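1-deoxy-D-xylulose 5-phosphate reductoisomerase (Moraxella catarrhalis, PDB 4ZQG) catalyses the NAD(P)H-dependent rearrangement and reduction of 1-deoxy-D-xylulose 5-phosphate to 2-C-methyl-D-erythritol 4-phosphate in the MEP pathway of isoprenoid synthesis. Local coordinates at residues A[127-132]-A[232-237]; A[132-137]-A[339-344]; A[155-160]-A[240-245]. One frame throughout, in Å; residues are numbered along the deposited sequence.

Interaction 1: A[127-132]-A[232-237]; sequences ANKESL and KGLELI. With MG (magnesium ion), chain D; NAD (nicotinamide-adenine-dinucleotide), chain C; FOM (3-[formyl(hydroxy)amino]propylphosphonic acid), chain E.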
loop_
_atom_site.group_PDB
_atom_site.type_symbol
_atom_site.label_atom_id
_atom_site.label_comp_id
_atom_site.label_asym_id
_atom_site.label_seq_id
_atom_site.Cartn_x
_atom_site.Cartn_y
_atom_site.Cartn_z
ATOM N N ALA A 127 -17.587 0.188 -12.670
ATOM C CA ALA A 127 -18.198 -0.059 -11.382
ATOM C C ALA A 127 -18.910 -1.357 -11.545
ATOM O O ALA A 127 -18.791 -2.282 -10.756
ATOM C CB ALA A 127 -19.184 1.047 -11.033
ATOM N N ASN A 128 -19.677 -1.380 -12.604
ATOM C CA ASN A 128 -20.495 -2.499 -13.025
ATOM C C ASN A 128 -19.717 -3.818 -13.166
ATOM O O ASN A 128 -19.185 -4.150 -14.247
ATOM C CB ASN A 128 -21.106 -2.086 -14.355
ATOM C CG ASN A 128 -21.881 -3.162 -14.981
ATOM O OD1 ASN A 128 -21.791 -3.358 -16.188
ATOM N ND2 ASN A 128 -22.661 -3.879 -14.181
ATOM N N LYS A 129 -19.701 -4.565 -12.075
ATOM C CA LYS A 129 -18.881 -5.809 -11.964
ATOM C C LYS A 129 -19.559 -7.010 -12.638
ATOM O O LYS A 129 -18.870 -7.899 -13.141
ATOM C CB LYS A 129 -18.585 -6.151 -10.491
ATOM C CG LYS A 129 -19.856 -6.459 -9.689
ATOM C CD LYS A 129 -19.571 -6.610 -8.213
ATOM C CE LYS A 129 -18.962 -5.361 -7.634
ATOM N NZ LYS A 129 -19.122 -5.374 -6.151
ATOM N N GLU A 130 -20.889 -7.020 -12.657
ATOM C CA GLU A 130 -21.614 -8.031 -13.388
ATOM C C GLU A 130 -21.175 -8.109 -14.868
ATOM O O GLU A 130 -21.217 -9.165 -15.478
ATOM C CB GLU A 130 -23.122 -7.833 -13.225
ATOM C CG GLU A 130 -23.601 -7.858 -11.755
ATOM C CD GLU A 130 -23.593 -6.477 -11.042
ATOM O OE1 GLU A 130 -22.906 -5.534 -11.515
ATOM O OE2 GLU A 130 -24.261 -6.314 -9.981
ATOM N N SER A 131 -20.682 -7.022 -15.436
ATOM C CA SER A 131 -20.116 -7.099 -16.786
ATOM C C SER A 131 -18.934 -8.066 -16.963
ATOM O O SER A 131 -18.820 -8.763 -17.952
ATOM C CB SER A 131 -19.671 -5.720 -17.223
ATOM O OG SER A 131 -20.760 -5.081 -17.854
ATOM N N LEU A 132 -18.032 -8.054 -16.005
ATOM C CA LEU A 132 -16.872 -8.906 -16.033
ATOM C C LEU A 132 -17.189 -10.338 -15.556
ATOM O O LEU A 132 -16.663 -11.291 -16.131
ATOM C CB LEU A 132 -15.742 -8.256 -15.218
ATOM C CG LEU A 132 -14.530 -7.732 -16.002
ATOM C CD1 LEU A 132 -14.781 -7.167 -17.383
ATOM C CD2 LEU A 132 -13.867 -6.674 -15.173
ATOM N N LYS A 232 -18.437 -10.549 -2.563
ATOM C CA LYS A 232 -17.052 -10.944 -2.615
ATOM C C LYS A 232 -16.828 -12.013 -3.663
ATOM O O LYS A 232 -15.831 -11.982 -4.387
ATOM C CB LYS A 232 -16.566 -11.408 -1.259
ATOM C CG LYS A 232 -15.168 -10.930 -0.917
ATOM C CD LYS A 232 -14.923 -9.473 -1.269
ATOM C CE LYS A 232 -15.929 -8.563 -0.586
ATOM N NZ LYS A 232 -15.560 -7.134 -0.773
ATOM N N GLY A 233 -17.802 -12.904 -3.792
ATOM C CA GLY A 233 -17.804 -13.936 -4.824
ATOM C C GLY A 233 -17.606 -13.337 -6.175
ATOM O O GLY A 233 -16.795 -13.774 -6.965
ATOM N N LEU A 234 -18.381 -12.311 -6.438
ATOM C CA LEU A 234 -18.418 -11.702 -7.761
ATOM C C LEU A 234 -17.143 -10.928 -7.955
ATOM O O LEU A 234 -16.602 -10.856 -9.051
ATOM C CB LEU A 234 -19.617 -10.746 -7.859
ATOM C CG LEU A 234 -20.997 -11.416 -7.809
ATOM C CD1 LEU A 234 -22.040 -10.333 -7.792
ATOM C CD2 LEU A 234 -21.252 -12.334 -8.999
ATOM N N GLU A 235 -16.715 -10.295 -6.868
ATOM C CA GLU A 235 -15.495 -9.531 -6.871
ATOM C C GLU A 235 -14.298 -10.439 -7.139
ATOM O O GLU A 235 -13.359 -10.060 -7.853
ATOM C CB GLU A 235 -15.366 -8.759 -5.568
ATOM C CG GLU A 235 -16.233 -7.507 -5.630
ATOM C CD GLU A 235 -16.235 -6.733 -4.366
ATOM O OE1 GLU A 235 -15.568 -7.135 -3.389
ATOM O OE2 GLU A 235 -16.937 -5.747 -4.356
ATOM N N LEU A 236 -14.397 -11.652 -6.624
ATOM C CA LEU A 236 -13.401 -12.679 -6.894
ATOM C C LEU A 236 -13.301 -12.952 -8.403
ATOM O O LEU A 236 -12.182 -12.953 -8.968
ATOM C CB LEU A 236 -13.686 -13.936 -6.048
ATOM C CG LEU A 236 -12.993 -15.213 -6.420
ATOM C CD1 LEU A 236 -11.501 -14.966 -6.330
ATOM C CD2 LEU A 236 -13.375 -16.323 -5.462
ATOM N N ILE A 237 -14.437 -13.134 -9.072
ATOM C CA ILE A 237 -14.391 -13.375 -10.490
ATOM C C ILE A 237 -13.956 -12.141 -11.259
ATOM O O ILE A 237 -13.162 -12.249 -12.196
ATOM C CB ILE A 237 -15.726 -13.897 -10.984
ATOM C CG1 ILE A 237 -15.989 -15.263 -10.363
ATOM C CG2 ILE A 237 -15.749 -13.982 -12.500
ATOM C CD1 ILE A 237 -17.460 -15.516 -10.096
HETATM MG MG MG D . -16.472 -3.699 -3.900
HETATM P PA NAD C . -27.950 1.651 -8.266
HETATM O O1A NAD C . -28.985 0.585 -8.151
HETATM O O2A NAD C . -27.808 2.722 -7.205
HETATM O O5B NAD C . -27.972 2.359 -9.719
HETATM C C5B NAD C . -27.954 1.650 -10.948
HETATM C C4B NAD C . -27.956 2.616 -12.144
HETATM O O4B NAD C . -28.142 1.822 -13.330
HETATM C C3B NAD C . -29.087 3.654 -12.101
HETATM O O3B NAD C . -28.676 4.919 -12.629
HETATM C C2B NAD C . -30.155 3.038 -12.990
HETATM O O2B NAD C . -30.884 4.000 -13.749
HETATM C C1B NAD C . -29.394 2.122 -13.943
HETATM N N9A NAD C . -30.176 0.888 -14.255
HETATM C C8A NAD C . -30.762 0.077 -13.356
HETATM N N7A NAD C . -31.405 -0.949 -13.965
HETATM C C5A NAD C . -31.242 -0.805 -15.279
HETATM C C6A NAD C . -31.702 -1.574 -16.457
HETATM N N6A NAD C . -32.454 -2.709 -16.298
HETATM N N1A NAD C . -31.328 -1.079 -17.655
HETATM C C2A NAD C . -30.598 0.068 -17.788
HETATM N N3A NAD C . -30.153 0.824 -16.759
HETATM C C4A NAD C . -30.445 0.422 -15.489
HETATM O O3 NAD C . -26.548 0.859 -8.419
HETATM P PN NAD C . -25.133 1.123 -7.693
HETATM O O1N NAD C . -25.315 0.623 -6.276
HETATM O O2N NAD C . -24.663 2.507 -8.073
HETATM O O5D NAD C . -24.290 0.035 -8.523
HETATM C C5D NAD C . -23.771 0.316 -9.824
HETATM C C4D NAD C . -22.716 -0.725 -10.206
HETATM O O4D NAD C . -21.460 -0.467 -9.573
HETATM C C3D NAD C . -23.149 -2.112 -9.766
HETATM O O3D NAD C . -22.691 -3.027 -10.755
HETATM C C2D NAD C . -22.470 -2.312 -8.430
HETATM O O2D NAD C . -22.313 -3.706 -8.126
HETATM C C1D NAD C . -21.170 -1.526 -8.635
HETATM N N1N NAD C . -20.635 -0.985 -7.376
HETATM C C2N NAD C . -21.344 -0.094 -6.639
HETATM C C3N NAD C . -20.842 0.396 -5.415
HETATM C C7N NAD C . -21.584 1.407 -4.579
HETATM O O7N NAD C . -20.998 2.010 -3.698
HETATM N N7N NAD C . -22.873 1.654 -4.810
HETATM C C4N NAD C . -19.602 -0.048 -4.982
HETATM C C5N NAD C . -18.909 -0.936 -5.766
HETATM C C6N NAD C . -19.430 -1.406 -6.959
HETATM O O2 FOM E . -18.310 -3.545 -2.826
HETATM N N1 FOM E . -18.123 -2.482 -1.968
HETATM C C1 FOM E . -17.267 -1.575 -2.208
HETATM O O1 FOM E . -16.562 -1.628 -3.202
HETATM C C2 FOM E . -18.931 -2.531 -0.754
HETATM C C3 FOM E . -18.382 -3.823 -0.146
HETATM C C4 FOM E . -19.182 -4.273 1.044
HETATM P PA1 FOM E . -18.474 -5.842 1.493
HETATM O OP1 FOM E . -16.981 -5.552 1.973
HETATM O OP2 FOM E . -18.294 -6.662 0.294
HETATM O OP3 FOM E . -19.300 -6.671 2.624
#

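Interaction 2: A[132-137]-A[339-344]; sequences LVMAGD and LNTANE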
loop_
_atom_site.group_PDB
_atom_site.type_symbol
_atom_site.label_atom_id
_atom_site.label_comp_id
_atom_site.label_asym_id
_atom_site.label_seq_id
_atom_site.Cartn_x
_atom_site.Cartn_y
_atom_site.Cartn_z
ATOM N N LEU A 132 -18.032 -8.054 -16.005
ATOM C CA LEU A 132 -16.872 -8.906 -16.033
ATOM C C LEU A 132 -17.189 -10.338 -15.556
ATOM O O LEU A 132 -16.663 -11.291 -16.131
ATOM C CB LEU A 132 -15.742 -8.256 -15.218
ATOM C CG LEU A 132 -14.530 -7.732 -16.002
ATOM C CD1 LEU A 132 -14.781 -7.167 -17.383
ATOM C CD2 LEU A 132 -13.867 -6.674 -15.173
ATOM N N VAL A 133 -18.054 -10.503 -14.559
ATOM C CA VAL A 133 -18.476 -11.822 -14.117
ATOM C C VAL A 133 -19.142 -12.588 -15.247
ATOM O O VAL A 133 -19.075 -13.805 -15.310
ATOM C CB VAL A 133 -19.501 -11.736 -12.982
ATOM C CG1 VAL A 133 -20.110 -13.077 -12.663
ATOM C CG2 VAL A 133 -18.894 -11.157 -11.727
ATOM N N MET A 134 -19.820 -11.877 -16.144
ATOM C CA MET A 134 -20.550 -12.523 -17.246
ATOM C C MET A 134 -19.852 -12.559 -18.582
ATOM O O MET A 134 -20.129 -13.440 -19.374
ATOM C CB MET A 134 -21.900 -11.853 -17.416
ATOM C CG MET A 134 -22.712 -12.071 -16.175
ATOM S SD MET A 134 -24.439 -12.118 -16.552
ATOM C CE MET A 134 -24.532 -10.531 -17.347
ATOM N N ALA A 135 -18.958 -11.628 -18.846
ATOM C CA ALA A 135 -18.365 -11.543 -20.153
ATOM C C ALA A 135 -16.924 -11.107 -20.065
ATOM O O ALA A 135 -16.413 -10.421 -20.954
ATOM C CB ALA A 135 -19.166 -10.579 -21.003
ATOM N N GLY A 136 -16.270 -11.536 -18.999
ATOM C CA GLY A 136 -14.909 -11.146 -18.735
ATOM C C GLY A 136 -13.999 -11.377 -19.925
ATOM O O GLY A 136 -13.352 -10.437 -20.381
ATOM N N ASP A 137 -13.961 -12.596 -20.461
ATOM C CA ASP A 137 -13.015 -12.866 -21.543
ATOM C C ASP A 137 -13.333 -11.952 -22.684
ATOM O O ASP A 137 -12.442 -11.363 -23.279
ATOM C CB ASP A 137 -13.075 -14.310 -22.062
ATOM C CG ASP A 137 -12.927 -15.345 -20.964
ATOM O OD1 ASP A 137 -11.798 -15.525 -20.407
ATOM O OD2 ASP A 137 -13.971 -15.985 -20.682
ATOM N N LEU A 339 -24.083 -18.384 -12.119
ATOM C CA LEU A 339 -23.940 -17.836 -10.768
ATOM C C LEU A 339 -24.576 -16.462 -10.613
ATOM O O LEU A 339 -25.382 -16.247 -9.719
ATOM C CB LEU A 339 -22.471 -17.700 -10.359
ATOM C CG LEU A 339 -22.216 -17.102 -8.961
ATOM C CD1 LEU A 339 -22.065 -18.194 -7.911
ATOM C CD2 LEU A 339 -21.001 -16.193 -8.970
ATOM N N ASN A 340 -24.153 -15.543 -11.462
ATOM C CA ASN A 340 -24.556 -14.168 -11.348
ATOM C C ASN A 340 -26.056 -13.944 -11.579
ATOM O O ASN A 340 -26.729 -13.299 -10.762
ATOM C CB ASN A 340 -23.816 -13.309 -12.340
ATOM C CG ASN A 340 -24.285 -11.888 -12.272
ATOM O OD1 ASN A 340 -24.315 -11.301 -11.179
ATOM N ND2 ASN A 340 -24.748 -11.350 -13.402
ATOM N N THR A 341 -26.551 -14.510 -12.682
ATOM C CA THR A 341 -27.971 -14.492 -12.995
ATOM C C THR A 341 -28.819 -15.235 -11.977
ATOM O O THR A 341 -29.803 -14.694 -11.508
ATOM C CB THR A 341 -28.260 -15.051 -14.389
ATOM O OG1 THR A 341 -27.512 -14.302 -15.352
ATOM C CG2 THR A 341 -29.709 -14.929 -14.701
ATOM N N ALA A 342 -28.489 -16.456 -11.611
ATOM C CA ALA A 342 -29.315 -17.098 -10.605
ATOM C C ALA A 342 -29.424 -16.102 -9.453
ATOM O O ALA A 342 -30.515 -15.784 -9.025
ATOM C CB ALA A 342 -28.731 -18.419 -10.147
ATOM N N ASN A 343 -28.291 -15.531 -9.033
ATOM C CA ASN A 343 -28.236 -14.620 -7.891
ATOM C C ASN A 343 -29.060 -13.344 -8.132
ATOM O O ASN A 343 -29.784 -12.910 -7.247
ATOM C CB ASN A 343 -26.761 -14.284 -7.578
ATOM C CG ASN A 343 -26.589 -13.245 -6.482
ATOM O OD1 ASN A 343 -26.713 -13.546 -5.266
ATOM N ND2 ASN A 343 -26.288 -12.004 -6.908
ATOM N N GLU A 344 -28.932 -12.748 -9.320
ATOM C CA GLU A 344 -29.783 -11.602 -9.748
ATOM C C GLU A 344 -31.268 -11.887 -9.553
ATOM O O GLU A 344 -31.998 -10.973 -9.206
ATOM C CB GLU A 344 -29.540 -11.210 -11.221
ATOM C CG GLU A 344 -28.402 -10.204 -11.394
ATOM C CD GLU A 344 -28.208 -9.667 -12.821
ATOM O OE1 GLU A 344 -29.190 -9.527 -13.571
ATOM O OE2 GLU A 344 -27.046 -9.342 -13.172
#

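Interaction 3: A[155-160]-A[240-245]; sequences SEHNAI and CHLFDL. With MG (magnesium ion), chain D; FOM (3-[formyl(hydroxy)amino]propylphosphonic acid), chain E.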
loop_
_atom_site.group_PDB
_atom_site.type_symbol
_atom_site.label_atom_id
_atom_site.label_comp_id
_atom_site.label_asym_id
_atom_site.label_seq_id
_atom_site.Cartn_x
_atom_site.Cartn_y
_atom_site.Cartn_z
ATOM N N SER A 155 -14.057 -0.694 -5.072
ATOM C CA SER A 155 -13.091 -0.350 -4.020
ATOM C C SER A 155 -11.910 -1.309 -3.934
ATOM O O SER A 155 -10.741 -0.916 -4.099
ATOM C CB SER A 155 -13.788 -0.319 -2.660
ATOM O OG SER A 155 -13.051 0.453 -1.727
ATOM N N GLU A 156 -12.235 -2.583 -3.756
ATOM C CA GLU A 156 -11.233 -3.624 -3.660
ATOM C C GLU A 156 -10.340 -3.653 -4.881
ATOM O O GLU A 156 -9.121 -3.703 -4.761
ATOM C CB GLU A 156 -11.871 -4.976 -3.430
ATOM C CG GLU A 156 -12.764 -5.032 -2.184
ATOM C CD GLU A 156 -14.140 -4.446 -2.397
ATOM O OE1 GLU A 156 -14.967 -4.446 -1.458
ATOM O OE2 GLU A 156 -14.372 -3.993 -3.530
ATOM N N HIS A 157 -10.922 -3.569 -6.060
ATOM C CA HIS A 157 -10.132 -3.646 -7.270
ATOM C C HIS A 157 -9.334 -2.386 -7.486
ATOM O O HIS A 157 -8.235 -2.430 -8.049
ATOM C CB HIS A 157 -11.033 -3.922 -8.456
ATOM C CG HIS A 157 -11.825 -5.160 -8.272
ATOM N ND1 HIS A 157 -12.904 -5.217 -7.426
ATOM C CD2 HIS A 157 -11.608 -6.424 -8.692
ATOM C CE1 HIS A 157 -13.365 -6.454 -7.389
ATOM N NE2 HIS A 157 -12.593 -7.206 -8.145
ATOM N N ASN A 158 -9.890 -1.250 -7.054
ATOM C CA ASN A 158 -9.187 -0.024 -7.185
ATOM C C ASN A 158 -7.989 -0.071 -6.249
ATOM O O ASN A 158 -6.871 0.266 -6.678
ATOM C CB ASN A 158 -10.063 1.189 -6.903
ATOM C CG ASN A 158 -9.301 2.476 -7.094
ATOM O OD1 ASN A 158 -8.741 3.025 -6.144
ATOM N ND2 ASN A 158 -9.214 2.921 -8.343
ATOM N N ALA A 159 -8.208 -0.533 -5.010
ATOM C CA ALA A 159 -7.093 -0.750 -4.051
ATOM C C ALA A 159 -5.976 -1.594 -4.623
ATOM O O ALA A 159 -4.850 -1.150 -4.728
ATOM C CB ALA A 159 -7.590 -1.394 -2.792
ATOM N N ILE A 160 -6.315 -2.800 -5.043
ATOM C CA ILE A 160 -5.347 -3.676 -5.691
ATOM C C ILE A 160 -4.642 -2.956 -6.825
ATOM O O ILE A 160 -3.428 -3.022 -6.961
ATOM C CB ILE A 160 -6.031 -4.962 -6.201
ATOM C CG1 ILE A 160 -6.379 -5.868 -5.025
ATOM C CG2 ILE A 160 -5.135 -5.710 -7.150
ATOM C CD1 ILE A 160 -7.358 -6.935 -5.398
ATOM N N CYS A 240 -10.143 -11.937 -11.143
ATOM C CA CYS A 240 -9.537 -12.841 -12.100
ATOM C C CYS A 240 -9.422 -12.216 -13.477
ATOM O O CYS A 240 -8.351 -12.234 -14.052
ATOM C CB CYS A 240 -10.291 -14.174 -12.181
ATOM S SG CYS A 240 -10.340 -15.201 -10.678
ATOM N N HIS A 241 -10.494 -11.649 -14.018
ATOM C CA HIS A 241 -10.398 -11.014 -15.333
ATOM C C HIS A 241 -9.581 -9.762 -15.314
ATOM O O HIS A 241 -8.831 -9.503 -16.243
ATOM C CB HIS A 241 -11.768 -10.675 -15.907
ATOM C CG HIS A 241 -12.623 -11.862 -16.125
ATOM N ND1 HIS A 241 -12.424 -12.732 -17.178
ATOM C CD2 HIS A 241 -13.645 -12.365 -15.395
ATOM C CE1 HIS A 241 -13.288 -13.726 -17.079
ATOM N NE2 HIS A 241 -14.046 -13.521 -16.010
ATOM N N LEU A 242 -9.740 -8.936 -14.291
ATOM C CA LEU A 242 -9.069 -7.647 -14.332
ATOM C C LEU A 242 -7.576 -7.817 -14.289
ATOM O O LEU A 242 -6.829 -7.135 -14.996
ATOM C CB LEU A 242 -9.498 -6.775 -13.157
ATOM C CG LEU A 242 -10.753 -5.909 -13.299
ATOM C CD1 LEU A 242 -10.975 -5.213 -11.968
ATOM C CD2 LEU A 242 -10.582 -4.941 -14.444
ATOM N N PHE A 243 -7.138 -8.717 -13.418
ATOM C CA PHE A 243 -5.728 -8.847 -13.137
ATOM C C PHE A 243 -5.112 -10.101 -13.749
ATOM O O PHE A 243 -3.951 -10.393 -13.531
ATOM C CB PHE A 243 -5.553 -8.815 -11.642
ATOM C CG PHE A 243 -6.137 -7.601 -11.021
ATOM C CD1 PHE A 243 -7.136 -7.696 -10.081
ATOM C CD2 PHE A 243 -5.682 -6.360 -11.390
ATOM C CE1 PHE A 243 -7.677 -6.563 -9.516
ATOM C CE2 PHE A 243 -6.186 -5.243 -10.802
ATOM C CZ PHE A 243 -7.203 -5.350 -9.879
ATOM N N ASP A 244 -5.902 -10.785 -14.562
ATOM C CA ASP A 244 -5.456 -11.874 -15.388
ATOM C C ASP A 244 -4.868 -13.046 -14.593
ATOM O O ASP A 244 -3.844 -13.592 -14.975
ATOM C CB ASP A 244 -4.474 -11.379 -16.422
ATOM C CG ASP A 244 -4.319 -12.339 -17.526
ATOM O OD1 ASP A 244 -3.166 -12.680 -17.860
ATOM O OD2 ASP A 244 -5.358 -12.842 -18.012
ATOM N N LEU A 245 -5.575 -13.432 -13.526
ATOM C CA LEU A 245 -5.203 -14.519 -12.645
ATOM C C LEU A 245 -6.324 -15.546 -12.535
ATOM O O LEU A 245 -7.436 -15.312 -13.029
ATOM C CB LEU A 245 -4.965 -13.948 -11.260
ATOM C CG LEU A 245 -3.868 -12.899 -11.121
ATOM C CD1 LEU A 245 -3.868 -12.379 -9.703
ATOM C CD2 LEU A 245 -2.486 -13.469 -11.440
HETATM MG MG MG D . -16.472 -3.699 -3.900
HETATM O O2 FOM E . -18.310 -3.545 -2.826
HETATM N N1 FOM E . -18.123 -2.482 -1.968
HETATM C C1 FOM E . -17.267 -1.575 -2.208
HETATM O O1 FOM E . -16.562 -1.628 -3.202
HETATM C C2 FOM E . -18.931 -2.531 -0.754
HETATM C C3 FOM E . -18.382 -3.823 -0.146
HETATM C C4 FOM E . -19.182 -4.273 1.044
HETATM P PA1 FOM E . -18.474 -5.842 1.493
HETATM O OP1 FOM E . -16.981 -5.552 1.973
HETATM O OP2 FOM E . -18.294 -6.662 0.294
HETATM O OP3 FOM E . -19.300 -6.671 2.624
#

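Interaction 1: A[127-132]-A[232-237]
Glu235 OE2 is held by a metal and a lysine. It binds the magnesium ion at 2.1 Å, and it accepts a hydrogen bond from Lys129 NZ at 2.9 Å that is part of a salt bridge. The lysine meets OE2 on the anti side of the carboxylate, 19° out of its plane. Asn231 ND2 adds a weak hydrogen bond to the same oxygen. The other oxygen, Glu235 OE1, takes Lys232 NZ on the syn side at 2.6 Å, again as a salt bridge. The carboxylate is thus fixed at both oxygens, which should hold its rotation. Lys129 reaches across with CG between its backbone N and carbonyl carbon (chi1 63°), and the chain bends at chi3. Its aliphatic part lies against the other helix, where Lys129 CD comes to 4.2 Å from Leu234 CB and the two side chains cross at about a right angle. Lys129 NZ also bonds to Asn231 OD1 and pairs with Asp154, a second magnesium ligand; Glu156 is the third protein ligand. Fosmidomycin binds the metal through O1 and O2. Lys232 NZ donates a hydrogen bond of 3.0 Å to phosphonate OP2 of fosmidomycin, so this lysine bridges the inhibitor and the metal-bound glutamate. On the cofactor side, NAD O3D donates a hydrogen bond of 2.6 Å to Glu130 OE1. Segment 127-132 thus lies between the nicotinamide ribose of NAD and the metal and inhibitor site, the active centre of the reductoisomerase. All the residues that meet here are buried. Segment 127-132 follows strand 123-126 of the parallel sheet and enters helix 130-146. Segment 232-237 belongs to helix 230-243. Helix 333-351 packs against Leu234 and Ile237, while strand 250-254 borders Lys232 and Leu236.

Interaction 2: A[132-137]-A[339-344]
Met134 carries CG anti to its carbonyl carbon (chi1 -64°), which sends the thioether toward helix 333-351. Asn340 answers with CG opposite its own backbone N (chi1 177°), and its amide reaches out to the sulfur. The two side chains cross at about a right angle. Asn340 ND2 gives Met134 SD a weak N-H...S hydrogen bond of 3.3 Å. Met134 CG also lies close to the same nitrogen, at 3.5 Å from Asn340 ND2. That nitrogen has a second acceptor within its own helix. Asn340 ND2 bonds to Glu344 OE2 at 3.1 Å, one turn later, and approaches from well above the carboxylate plane. The amide is thus held between a sulfur on one helix and a carboxylate on the other. Glu344 is itself tied by a salt bridge from its OE1 to Arg399. Beside the amide the contact is apolar: Val133 CG1 touches Asn340 CB at 3.7 Å. Thr341 OG1 is more distant, 4.0 Å from Met134 SD, and its hydroxyl pairs with Asp395 of helix 387-409. Leu234 of helix 230-243 also packs on Val133. All four touching residues are buried. The segments 132-137 and 339-344 run nearly antiparallel, at 155°, with their axes 10.2 Å apart at closest approach. The arrangement is an antiparallel helix pair. It joins helix 130-146, which follows a strand of the Rossmann-type NAD-binding sheet, to the helical C-terminal part of the reductoisomerase.

Interaction 3: A[155-160]-A[240-245]
His157 and Leu242 meet at about a right angle, with Leu242 CD1 lying 3.5 Å from His157 CD2. This is helix-helix packing in the catalytic domain of the reductoisomerase, between the start of helix 155-162 and the C-terminal end of helix 230-243. Leu242 CD1 approaches the imidazole obliquely and also touches His157 CB. The imidazole has a polar partner as well, since His157 NE2 probably forms a hydrogen bond with the backbone O of Glu235, one of the metal ligands. This bond would tie the ring to helix 230-243 from the polar side while Leu242 meets it with a methyl group. The Phe243 ring is enclosed differently. Ile160 lays CG2 over one face, a CH-pi contact 3.7 Å from the ring centroid and 23° off the normal. The opposite face has Leu242 CB above its centre, so two aliphatic groups sandwich the ring. Ile160 places CG2 there because that branch is anti to its backbone N, while CG1 lies beside the backbone N, anti to the carbonyl carbon. Phe243 CG is anti to its own carbonyl carbon (chi1 -56°), which directs the ring toward helix 155-162. Beyond the pair, Leu185 of strand 182-189 borders Phe243, and Val264 of strand 260-266 borders Ile160. The other end of segment 155-160 reaches the active site. Glu156 OE2 binds the magnesium ion at 2.1 Å, and its OE1 pairs with Lys232. Ser155 N donates a hydrogen bond of 3.3 Å to O1 of fosmidomycin, the inhibitor oxygen that also binds the metal. At the rim of the Phe243 ring, the backbone O of His157 lies in the ring plane, 3.6 Å from Phe243 CZ.

How the interactions relate
Interactions 1 and 3 have centres about 10 Å apart and share helix 230-243, the magnesium ion and fosmidomycin. Interactions 1 and 2 have centres about 8 Å apart and share helix 130-146, with Leu132 common to both. Interactions 2 and 3 are farthest apart, about 16 Å between centres. Along the chain, interaction 3 is nested inside the loop closed by interaction 2, while interaction 1 crosses both. Helix 230-243 contacts helix 155-162, the start of helix 130-146 and helix 333-351. Together the contacts join the NAD-binding sheet region, the catalytic region and the C-terminal helices around one active site.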